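Local atomic coordinates of thiamine-biosynthesis protein ThiS (PDB entry 3CWI), a protein that probably serves as the ubiquitin-like sulfur carrier that supplies sulfur for making the thiazole ring of thiamine. Residues V35-N40 / V60-F65. Sequence-based numbering, arbitrary orientation.
Sequences VTVELN and VEFLYF
One face of the Tyr-64 ring receives CG2 of Val-35, a CH-pi contact with the methyl 3.7 Å from the ring centroid and 22° off the normal. Val-35 puts CG2 anti to its backbone N and accepts the crowded position for CG1, while the Tyr-64 hydroxyl reaches beyond the pair to hydrogen-bond the carbonyl O of Ala-30. An alanine in place of Tyr-64 has neither ring nor hydroxyl, and would probably leave the Val-35 methyl less well packed and the loop at Ala-30 less firmly held. The Phe-62 ring is met at its edge by Val-37 CG2, 3.9 Å from CD1, the two side chains running side by side. Water 1 lies in the plane of the Phe-65 ring, at its edge; it accepts from Phe-65 N and also bonds Thr-36 OG1, where a hydroxyl suits a partly exposed place.

Branched and aromatic residues suit the face of Val-37, Leu-39, Val-60 and Phe-62, on which Val-37 and Phe-62 pack against Leu-24 of helix 20-26. On the other face Glu-38 OE1 and Glu-61 OE1 lie 3.1 Å apart, like charges without a hydrogen bond, which would probably raise the pKa of one.

Four backbone bonds join the strands, Thr-36 with Leu-63 and Glu-38 with Glu-61 each bonding both ways; the straightest, Leu-63 N to Thr-36 O, measures 2.9 Å. This antiparallel pairing of 36-39 with the last strand, beneath a helix, is characteristic of the ubiquitin-like beta-grasp fold.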
loop_
_atom_site.group_PDB
_atom_site.type_symbol
_atom_site.label_atom_id
_atom_site.label_comp_id
_atom_site.label_asym_id
_atom_site.label_seq_id
_atom_site.Cartn_x
_atom_site.Cartn_y
_atom_site.Cartn_z
ATOM N N VAL A 35 -10.012 -3.280 1.628
ATOM C CA VAL A 35 -8.845 -3.911 1.019
ATOM C C VAL A 35 -7.834 -4.035 2.154
ATOM O O VAL A 35 -7.835 -3.217 3.072
ATOM C CB VAL A 35 -8.238 -3.040 -0.119
ATOM C CG1 VAL A 35 -7.803 -1.685 0.419
ATOM C CG2 VAL A 35 -7.054 -3.760 -0.753
ATOM N N THR A 36 -6.996 -5.064 2.116
ATOM C CA THR A 36 -5.988 -5.252 3.153
ATOM C C THR A 36 -4.633 -4.873 2.578
ATOM O O THR A 36 -4.282 -5.284 1.467
ATOM C CB THR A 36 -5.913 -6.721 3.628
ATOM O OG1 THR A 36 -7.146 -7.093 4.256
ATOM C CG2 THR A 36 -4.763 -6.904 4.612
ATOM N N VAL A 37 -3.863 -4.097 3.331
ATOM C CA VAL A 37 -2.553 -3.678 2.854
ATOM C C VAL A 37 -1.405 -4.302 3.627
ATOM O O VAL A 37 -1.394 -4.287 4.853
ATOM C CB VAL A 37 -2.398 -2.143 2.923
ATOM C CG1 VAL A 37 -1.026 -1.736 2.382
ATOM C CG2 VAL A 37 -3.505 -1.469 2.116
ATOM N N GLU A 38 -0.442 -4.857 2.897
ATOM C CA GLU A 38 0.739 -5.450 3.512
ATOM C C GLU A 38 1.949 -4.626 3.106
ATOM O O GLU A 38 2.100 -4.264 1.939
ATOM C CB GLU A 38 0.936 -6.904 3.068
ATOM C CG GLU A 38 0.191 -7.922 3.921
ATOM C CD GLU A 38 0.587 -9.357 3.609
ATOM O OE1 GLU A 38 1.798 -9.674 3.684
ATOM O OE2 GLU A 38 -0.312 -10.168 3.297
ATOM N N LEU A 39 2.793 -4.311 4.084
ATOM C CA LEU A 39 4.001 -3.533 3.845
ATOM C C LEU A 39 5.172 -4.349 4.371
ATOM O O LEU A 39 5.241 -4.659 5.562
ATOM C CB LEU A 39 3.925 -2.185 4.570
ATOM C CG LEU A 39 5.182 -1.316 4.511
ATOM C CD1 LEU A 39 5.587 -1.076 3.048
ATOM C CD2 LEU A 39 4.914 0.005 5.211
ATOM N N ASN A 40 6.079 -4.704 3.469
ATOM C CA ASN A 40 7.252 -5.505 3.803
ATOM C C ASN A 40 6.887 -6.789 4.558
ATOM O O ASN A 40 7.541 -7.167 5.534
ATOM C CB ASN A 40 8.267 -4.665 4.596
ATOM C CG ASN A 40 8.823 -3.504 3.774
ATOM O OD1 ASN A 40 8.882 -3.580 2.544
ATOM N ND2 ASN A 40 9.253 -2.440 4.449
ATOM N N VAL A 60 4.898 -3.311 -1.172
ATOM C CA VAL A 60 3.522 -3.210 -0.730
ATOM C C VAL A 60 2.645 -4.195 -1.481
ATOM O O VAL A 60 2.857 -4.465 -2.669
ATOM C CB VAL A 60 2.989 -1.771 -0.918
ATOM C CG1 VAL A 60 3.853 -0.801 -0.125
ATOM C CG2 VAL A 60 3.009 -1.388 -2.391
ATOM N N GLU A 61 1.663 -4.747 -0.780
ATOM C CA GLU A 61 0.748 -5.708 -1.390
ATOM C C GLU A 61 -0.694 -5.334 -1.066
ATOM O O GLU A 61 -1.009 -4.937 0.052
ATOM C CB GLU A 61 1.030 -7.107 -0.851
ATOM C CG GLU A 61 2.441 -7.600 -1.072
ATOM C CD GLU A 61 2.727 -8.854 -0.268
ATOM O OE1 GLU A 61 2.864 -8.753 0.972
ATOM O OE2 GLU A 61 2.802 -9.940 -0.871
ATOM N N PHE A 62 -1.559 -5.462 -2.060
ATOM C CA PHE A 62 -2.966 -5.163 -1.882
ATOM C C PHE A 62 -3.736 -6.469 -2.009
ATOM O O PHE A 62 -3.711 -7.114 -3.057
ATOM C CB PHE A 62 -3.428 -4.150 -2.930
ATOM C CG PHE A 62 -2.700 -2.839 -2.853
ATOM C CD1 PHE A 62 -2.731 -2.084 -1.690
ATOM C CD2 PHE A 62 -1.956 -2.373 -3.930
ATOM C CE1 PHE A 62 -2.030 -0.887 -1.594
ATOM C CE2 PHE A 62 -1.249 -1.173 -3.845
ATOM C CZ PHE A 62 -1.289 -0.438 -2.680
ATOM N N LEU A 63 -4.397 -6.864 -0.926
ATOM C CA LEU A 63 -5.150 -8.112 -0.908
ATOM C C LEU A 63 -6.611 -7.883 -0.516
ATOM O O LEU A 63 -6.931 -6.952 0.228
ATOM C CB LEU A 63 -4.507 -9.094 0.078
ATOM C CG LEU A 63 -2.974 -9.211 0.123
ATOM C CD1 LEU A 63 -2.586 -10.226 1.187
ATOM C CD2 LEU A 63 -2.427 -9.619 -1.232
ATOM N N TYR A 64 -7.495 -8.742 -1.023
ATOM C CA TYR A 64 -8.917 -8.636 -0.719
ATOM C C TYR A 64 -9.434 -9.962 -0.186
ATOM O O TYR A 64 -9.383 -10.975 -0.878
ATOM C CB TYR A 64 -9.723 -8.267 -1.965
ATOM C CG TYR A 64 -9.314 -6.974 -2.626
ATOM C CD1 TYR A 64 -8.271 -6.939 -3.553
ATOM C CD2 TYR A 64 -9.979 -5.786 -2.334
ATOM C CE1 TYR A 64 -7.906 -5.745 -4.181
ATOM C CE2 TYR A 64 -9.625 -4.595 -2.950
ATOM C CZ TYR A 64 -8.589 -4.582 -3.871
ATOM O OH TYR A 64 -8.243 -3.398 -4.477
ATOM N N PHE A 65 -9.936 -9.952 1.042
ATOM C CA PHE A 65 -10.467 -11.163 1.643
ATOM C C PHE A 65 -11.994 -11.166 1.652
ATOM O O PHE A 65 -12.624 -10.198 2.073
ATOM C CB PHE A 65 -9.941 -11.313 3.067
ATOM C CG PHE A 65 -8.453 -11.477 3.146
ATOM C CD1 PHE A 65 -7.604 -10.413 2.853
ATOM C CD2 PHE A 65 -7.896 -12.705 3.495
ATOM C CE1 PHE A 65 -6.218 -10.571 2.904
ATOM C CE2 PHE A 65 -6.516 -12.876 3.548
ATOM C CZ PHE A 65 -5.672 -11.804 3.252
HETATM O O HOH W 1 -9.575 -7.519 2.609
#